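Local coordinates for cellulose binding domain-containing protein (Clostridium clariflavum, PDB 4B96) that probably binds cellulose through this family 3b carbohydrate-binding module, a calcium-containing beta-sandwich from a membrane-bound biomass-sensing protein, at residues S33-L37 and R38-V42; D48-K51 and N52-F55. All coordinates share one frame; numbering follows the deposited sequence.

Contact 1 (S33-L37 and R38-V42); sequences SYIDL and RNVKV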
ATOM      1  N   SER A  33      -6.708 -15.395 -12.781  1.00 41.18           N
ATOM      2  CA  SER A  33      -6.105 -16.736 -12.633  1.00 42.79           C
ATOM      3  C   SER A  33      -6.084 -17.124 -11.165  1.00 37.26           C
ATOM      4  O   SER A  33      -6.346 -16.276 -10.330  1.00 30.44           O
ATOM      5  CB  SER A  33      -4.703 -16.761 -13.201  1.00 45.52           C
ATOM      6  OG  SER A  33      -3.935 -15.837 -12.480  1.00 48.97           O
ATOM      7  N   TYR A  34      -5.829 -18.404 -10.869  1.00 35.69           N
ATOM      8  CA  TYR A  34      -5.790 -18.854  -9.493  1.00 35.39           C
ATOM      9  C   TYR A  34      -4.557 -18.225  -8.801  1.00 36.45           C
ATOM     10  O   TYR A  34      -3.524 -17.946  -9.433  1.00 37.52           O
ATOM     11  CB  TYR A  34      -5.832 -20.406  -9.416  1.00 36.58           C
ATOM     12  CG  TYR A  34      -7.210 -21.052  -9.671  1.00 36.78           C
ATOM     13  CD1 TYR A  34      -7.751 -21.129 -10.959  1.00 36.51           C
ATOM     14  CD2 TYR A  34      -7.955 -21.609  -8.602  1.00 38.53           C
ATOM     15  CE1 TYR A  34      -9.006 -21.740 -11.198  1.00 39.03           C
ATOM     16  CE2 TYR A  34      -9.210 -22.223  -8.833  1.00 37.48           C
ATOM     17  CZ  TYR A  34      -9.729 -22.257 -10.103  1.00 38.97           C
ATOM     18  OH  TYR A  34     -10.963 -22.864 -10.286  1.00 42.37           O
ATOM     19  N   ILE A  35      -4.701 -17.928  -7.518  1.00 31.25           N
ATOM     20  CA  ILE A  35      -3.555 -17.484  -6.718  1.00 28.83           C
ATOM     21  C   ILE A  35      -3.030 -18.624  -5.850  1.00 27.02           C
ATOM     22  O   ILE A  35      -3.770 -19.187  -5.035  1.00 26.64           O
ATOM     23  CB  ILE A  35      -3.930 -16.309  -5.820  1.00 26.61           C
ATOM     24  CG1 ILE A  35      -4.130 -15.079  -6.708  1.00 24.55           C
ATOM     25  CG2 ILE A  35      -2.780 -16.016  -4.780  1.00 24.00           C
ATOM     26  CD1 ILE A  35      -4.717 -13.889  -5.956  1.00 26.97           C
ATOM     27  N   ASP A  36      -1.755 -18.964  -6.048  1.00 29.45           N
ATOM     28  CA  ASP A  36      -1.142 -20.045  -5.274  1.00 30.64           C
ATOM     29  C   ASP A  36      -0.684 -19.544  -3.903  1.00 27.01           C
ATOM     30  O   ASP A  36       0.328 -18.831  -3.806  1.00 25.78           O
ATOM     31  CB  ASP A  36       0.056 -20.575  -6.049  1.00 31.11           C
ATOM     32  CG  ASP A  36       0.652 -21.829  -5.418  1.00 38.60           C
ATOM     33  OD1 ASP A  36       0.219 -22.228  -4.303  1.00 37.06           O
ATOM     34  OD2 ASP A  36       1.569 -22.403  -6.049  1.00 46.85           O
ATOM     35  N   LEU A  37      -1.421 -19.888  -2.840  1.00 23.48           N
ATOM     36  CA  LEU A  37      -1.088 -19.393  -1.506  1.00 24.15           C
ATOM     37  C   LEU A  37       0.249 -19.948  -0.966  1.00 24.29           C
ATOM     38  O   LEU A  37       0.771 -19.469   0.038  1.00 25.55           O
ATOM     39  CB  LEU A  37      -2.225 -19.712  -0.525  1.00 26.18           C
ATOM     40  CG  LEU A  37      -3.474 -18.861  -0.769  1.00 28.25           C
ATOM     41  CD1 LEU A  37      -4.508 -19.207   0.258  1.00 31.15           C
ATOM     42  CD2 LEU A  37      -3.105 -17.403  -0.635  1.00 27.55           C
ATOM     43  N   ARG A  38       0.788 -20.955  -1.624  1.00 22.91           N
ATOM     44  CA  ARG A  38       2.128 -21.420  -1.217  1.00 27.40           C
ATOM     45  C   ARG A  38       3.195 -20.336  -1.417  1.00 28.16           C
ATOM     46  O   ARG A  38       4.266 -20.405  -0.842  1.00 26.92           O
ATOM     47  CB  ARG A  38       2.529 -22.686  -1.958  1.00 30.40           C
ATOM     48  CG  ARG A  38       1.706 -23.893  -1.519  1.00 31.97           C
ATOM     49  CD  ARG A  38       2.078 -25.116  -2.359  1.00 38.13           C
ATOM     50  NE  ARG A  38       1.915 -24.784  -3.777  1.00 46.18           N
ATOM     51  CZ  ARG A  38       2.392 -25.507  -4.788  1.00 52.12           C
ATOM     52  NH1 ARG A  38       3.094 -26.615  -4.548  1.00 51.85           N
ATOM     53  NH2 ARG A  38       2.171 -25.115  -6.041  1.00 53.03           N
ATOM     54  N   ASN A  39       2.886 -19.323  -2.213  1.00 27.53           N
ATOM     55  CA  ASN A  39       3.832 -18.239  -2.431  1.00 27.88           C
ATOM     56  C   ASN A  39       3.450 -16.948  -1.726  1.00 25.48           C
ATOM     57  O   ASN A  39       4.042 -15.902  -2.005  1.00 27.91           O
ATOM     58  CB  ASN A  39       3.952 -17.960  -3.916  1.00 28.23           C
ATOM     59  CG  ASN A  39       4.501 -19.129  -4.678  1.00 35.43           C
ATOM     60  OD1 ASN A  39       5.349 -19.871  -4.184  1.00 35.13           O
ATOM     61  ND2 ASN A  39       4.015 -19.304  -5.892  1.00 36.90           N
ATOM     62  N   VAL A  40       2.488 -17.022  -0.805  1.00 20.82           N
ATOM     63  CA  VAL A  40       1.924 -15.838  -0.202  1.00 19.92           C
ATOM     64  C   VAL A  40       2.235 -15.740   1.267  1.00 23.36           C
ATOM     65  O   VAL A  40       2.081 -16.698   1.999  1.00 23.57           O
ATOM     66  CB  VAL A  40       0.389 -15.820  -0.402  1.00 22.95           C
ATOM     67  CG1 VAL A  40      -0.291 -14.743   0.436  1.00 24.35           C
ATOM     68  CG2 VAL A  40       0.082 -15.640  -1.899  1.00 20.79           C
ATOM     69  N   LYS A  41       2.704 -14.575   1.706  1.00 18.62           N
ATOM     70  CA  LYS A  41       2.878 -14.299   3.138  1.00 16.29           C
ATOM     71  C   LYS A  41       1.997 -13.112   3.524  1.00 19.13           C
ATOM     72  O   LYS A  41       1.873 -12.114   2.753  1.00 21.12           O
ATOM     73  CB  LYS A  41       4.346 -13.858   3.363  1.00 18.90           C
ATOM     74  CG  LYS A  41       5.321 -14.962   3.202  1.00 22.62           C
ATOM     75  CD  LYS A  41       6.759 -14.467   3.180  1.00 24.81           C
ATOM     76  CE  LYS A  41       7.682 -15.663   2.774  1.00 43.67           C
ATOM     77  NZ  LYS A  41       9.149 -15.403   3.013  1.00 45.08           N
ATOM     78  N   VAL A  42       1.451 -13.143   4.732  1.00 17.49           N
ATOM     79  CA  VAL A  42       0.659 -12.025   5.211  1.00 15.11           C
ATOM     80  C   VAL A  42       1.244 -11.611   6.558  1.00 20.33           C
ATOM     81  O   VAL A  42       1.564 -12.498   7.385  1.00 18.95           O
ATOM     82  CB  VAL A  42      -0.822 -12.447   5.375  1.00 15.68           C
ATOM     83  CG1 VAL A  42      -1.722 -11.283   5.860  1.00 14.77           C
ATOM     84  CG2 VAL A  42      -1.370 -12.984   4.043  1.00 16.00           C
TER
HETATM   85  O   HOH W   1       2.774 -19.304   2.025  1.00 20.30           O
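Asp36, at the end of strand 35-36, is gripped by Arg38, two residues on in the short 3-10 turn that leads to strand 40-47. The guanidinium of Arg38 is presented side-on, its NE and NH2 edge turned to the carboxylate, and the two planes lie only 28° apart. NE points almost straight at OD1 of Asp36, 3.1 Å away and in the guanidinium plane, and is taken on the syn lone pair; NH2 meets the other oxygen, OD2 of Asp36, at 2.8 Å and somewhat tilted. A bend at chi3 (-55°) folds the arginine chain back so that it can reach a residue only two positions earlier. OD1 of Asp36 also accepts from the backbone N of Arg38 at 3.0 Å, this donor standing above the carboxylate plane.

Next to the ion pair the main chain closes the turn: Asn39 N bonds to Asp36 O, and Val40 N to Leu37 O at 3.1 Å. A water lies within hydrogen-bonding distance of both Leu37 O and Val40 O. The apolar side chains turn the other way, into the sandwich. CD2 of Leu37 lies 3.8 Å from CB of Val40, while the CG2 methyls of Ile35 and Val40 meet with their side chains crossed at about a right angle. Ile27 of strand 20-29 touches both Leu37 and Val40.

The turn thus has a polar outer side and an apolar inner one. With two donors on OD1 and a third on OD2, the carboxylate is fixed in rotation, and the adjacent guanidinium would be expected to keep it ionised.

Contact 2 (D48-K51 and N52-F55); sequences DDYK and NINF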
ATOM      1  N   ASP A  48       5.382  -5.689  21.066  1.00 18.52           N
ATOM      2  CA  ASP A  48       5.170  -6.418  22.312  1.00 20.99           C
ATOM      3  C   ASP A  48       6.485  -7.077  22.698  1.00 20.75           C
ATOM      4  O   ASP A  48       7.278  -7.440  21.839  1.00 23.78           O
ATOM      5  CB  ASP A  48       4.091  -7.470  22.114  1.00 21.29           C
ATOM      6  CG  ASP A  48       3.638  -8.064  23.431  1.00 25.04           C
ATOM      7  OD1 ASP A  48       2.905  -7.363  24.168  1.00 27.65           O
ATOM      8  OD2 ASP A  48       4.039  -9.221  23.717  1.00 24.70           O
ATOM      9  N   ASP A  49       6.737  -7.206  23.977  1.00 19.47           N
ATOM     10  CA  ASP A  49       8.056  -7.680  24.427  1.00 18.72           C
ATOM     11  C   ASP A  49       8.014  -9.070  25.092  1.00 24.26           C
ATOM     12  O   ASP A  49       8.987  -9.484  25.736  1.00 28.62           O
ATOM     13  CB  ASP A  49       8.658  -6.628  25.343  1.00 21.07           C
ATOM     14  CG  ASP A  49       9.972  -6.037  24.769  1.00 36.92           C
ATOM     15  OD1 ASP A  49      10.609  -6.650  23.851  1.00 37.19           O
ATOM     16  OD2 ASP A  49      10.396  -4.987  25.288  1.00 34.83           O
ATOM     17  N   TYR A  50       6.892  -9.794  24.932  1.00 21.82           N
ATOM     18  CA  TYR A  50       6.809 -11.149  25.455  1.00 24.54           C
ATOM     19  C   TYR A  50       7.352 -12.137  24.375  1.00 27.18           C
ATOM     20  O   TYR A  50       6.814 -12.211  23.285  1.00 26.28           O
ATOM     21  CB  TYR A  50       5.347 -11.528  25.828  1.00 21.95           C
ATOM     22  CG  TYR A  50       5.329 -12.802  26.646  1.00 23.31           C
ATOM     23  CD1 TYR A  50       5.722 -12.785  27.983  1.00 22.06           C
ATOM     24  CD2 TYR A  50       4.954 -14.009  26.081  1.00 23.07           C
ATOM     25  CE1 TYR A  50       5.763 -13.918  28.739  1.00 25.09           C
ATOM     26  CE2 TYR A  50       4.954 -15.172  26.834  1.00 23.56           C
ATOM     27  CZ  TYR A  50       5.371 -15.124  28.158  1.00 25.92           C
ATOM     28  OH  TYR A  50       5.404 -16.246  28.908  1.00 25.01           O
ATOM     29  N   LYS A  51       8.372 -12.921  24.696  1.00 24.50           N
ATOM     30  CA  LYS A  51       9.050 -13.746  23.696  1.00 26.50           C
ATOM     31  C   LYS A  51       8.196 -14.928  23.132  1.00 36.07           C
ATOM     32  O   LYS A  51       8.167 -15.154  21.908  1.00 41.78           O
ATOM     33  CB  LYS A  51      10.400 -14.227  24.207  1.00 34.56           C
ATOM     34  CG  LYS A  51      11.133 -15.247  23.312  1.00 50.61           C
ATOM     35  CD  LYS A  51      11.598 -14.662  21.960  1.00 61.45           C
ATOM     36  CE  LYS A  51      12.486 -13.399  22.088  1.00 68.40           C
ATOM     37  NZ  LYS A  51      12.305 -12.484  20.872  1.00 70.90           N
ATOM     38  N   ASN A  52       7.422 -15.589  23.986  1.00 27.75           N
ATOM     39  CA  ASN A  52       6.713 -16.841  23.615  1.00 22.87           C
ATOM     40  C   ASN A  52       5.242 -16.590  23.222  1.00 21.72           C
ATOM     41  O   ASN A  52       4.342 -16.589  24.069  1.00 22.11           O
ATOM     42  CB  ASN A  52       6.779 -17.789  24.788  1.00 25.74           C
ATOM     43  CG  ASN A  52       6.330 -19.209  24.418  1.00 31.10           C
ATOM     44  OD1 ASN A  52       5.951 -19.472  23.258  1.00 30.91           O
ATOM     45  ND2 ASN A  52       6.375 -20.118  25.396  1.00 32.24           N
ATOM     46  N   ILE A  53       5.013 -16.348  21.942  1.00 20.84           N
ATOM     47  CA  ILE A  53       3.679 -16.080  21.427  1.00 22.36           C
ATOM     48  C   ILE A  53       3.097 -17.367  20.777  1.00 24.74           C
ATOM     49  O   ILE A  53       3.773 -18.070  20.038  1.00 23.88           O
ATOM     50  CB  ILE A  53       3.779 -15.007  20.364  1.00 21.71           C
ATOM     51  CG1 ILE A  53       4.348 -13.717  20.965  1.00 22.80           C
ATOM     52  CG2 ILE A  53       2.382 -14.733  19.710  1.00 19.75           C
ATOM     53  CD1 ILE A  53       3.493 -13.144  22.093  1.00 24.15           C
ATOM     54  N   ASN A  54       1.857 -17.706  21.093  1.00 20.59           N
ATOM     55  CA  ASN A  54       1.220 -18.876  20.532  1.00 20.24           C
ATOM     56  C   ASN A  54       0.263 -18.446  19.395  1.00 23.43           C
ATOM     57  O   ASN A  54      -0.275 -17.341  19.409  1.00 24.26           O
ATOM     58  CB  ASN A  54       0.496 -19.642  21.635  1.00 20.22           C
ATOM     59  CG  ASN A  54       1.474 -20.255  22.637  1.00 28.20           C
ATOM     60  OD1 ASN A  54       2.609 -20.574  22.278  1.00 34.07           O
ATOM     61  ND2 ASN A  54       1.061 -20.382  23.877  1.00 25.43           N
ATOM     62  N   PHE A  55       0.079 -19.310  18.416  1.00 21.94           N
ATOM     63  CA  PHE A  55      -0.632 -18.942  17.193  1.00 21.02           C
ATOM     64  C   PHE A  55      -1.779 -19.945  17.055  1.00 23.06           C
ATOM     65  O   PHE A  55      -1.568 -21.153  17.227  1.00 20.82           O
ATOM     66  CB  PHE A  55       0.353 -19.117  16.034  1.00 20.87           C
ATOM     67  CG  PHE A  55      -0.269 -18.988  14.674  1.00 21.93           C
ATOM     68  CD1 PHE A  55      -0.610 -17.746  14.210  1.00 20.38           C
ATOM     69  CD2 PHE A  55      -0.424 -20.112  13.852  1.00 23.03           C
ATOM     70  CE1 PHE A  55      -1.165 -17.582  12.941  1.00 19.63           C
ATOM     71  CE2 PHE A  55      -0.951 -19.980  12.566  1.00 18.82           C
ATOM     72  CZ  PHE A  55      -1.314 -18.682  12.109  1.00 18.43           C
TER
HETATM   73  O   HOH W   2       7.260 -18.938  27.881  1.00 49.20           O
HETATM   74  O   HOH W   3       7.189 -16.348  19.738  1.00 36.07           O
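The backbone turns at Lys51, whose helical backbone angles separate the extended Tyr50 from Asn52 and strand 53-60, and a weak bond of 3.4 Å runs from Ile53 N to Lys51 O. A water reinforces this link, donating to Lys51 O and accepting from Ile53 N.

Tyr50 and Asn52 lie side by side and point the same way, with ring and amide planes 4° apart. With the same first torsion, CG anti to the backbone N in each (chi1 -167° and -168°), the two side chains keep a common direction. The ring is approached at its edge: the backbone O of Asn52 lies in the ring plane, 3.2 Å from CE2 of Tyr50, and CB of Asn52 is 3.8 Å from the same carbon. A second water accepts from Asn52 ND2 at 2.9 Å and makes a weak contact with Tyr50 OH. Ile53 folds its CD1 methyl back to 3.6 Å from Tyr50 O.

Two residues before Tyr50, Asp48 OD2 accepts from Tyr50 N at 3.2 Å, forming an Asx turn, while its OD1 makes a salt bridge with Arg109. The Asp48 side chain lies about 5 Å from the bound calcium ion, whose site includes Lys47, Asn116, Asp119 and Asp120. Strand 100-109 flanks the loop, Arg109 touching both Tyr50 and Ile53, and Ile53 also packs on Phe115 of strand 115-116 and Val73 of strand 69-75.

From the N terminus, strand 20-29 leads to contact 1, which closes the short turn between strand 35-36, paired with strand 94-95, and strand 40-47. The latter is the middle strand of one five-stranded sheet and carries the chain across the domain to the calcium-binding end. There contact 2 shapes the connection into strand 53-60, an outermost strand of the other five-stranded sheet. The two contacts follow in series, neither nesting nor crossing; the centres of contact 1 and contact 2 are about 26 Å apart, on opposite sides of the chain's centre. Together they mark the entry to strand 40-47 and the passage from one sheet of the sandwich to the other.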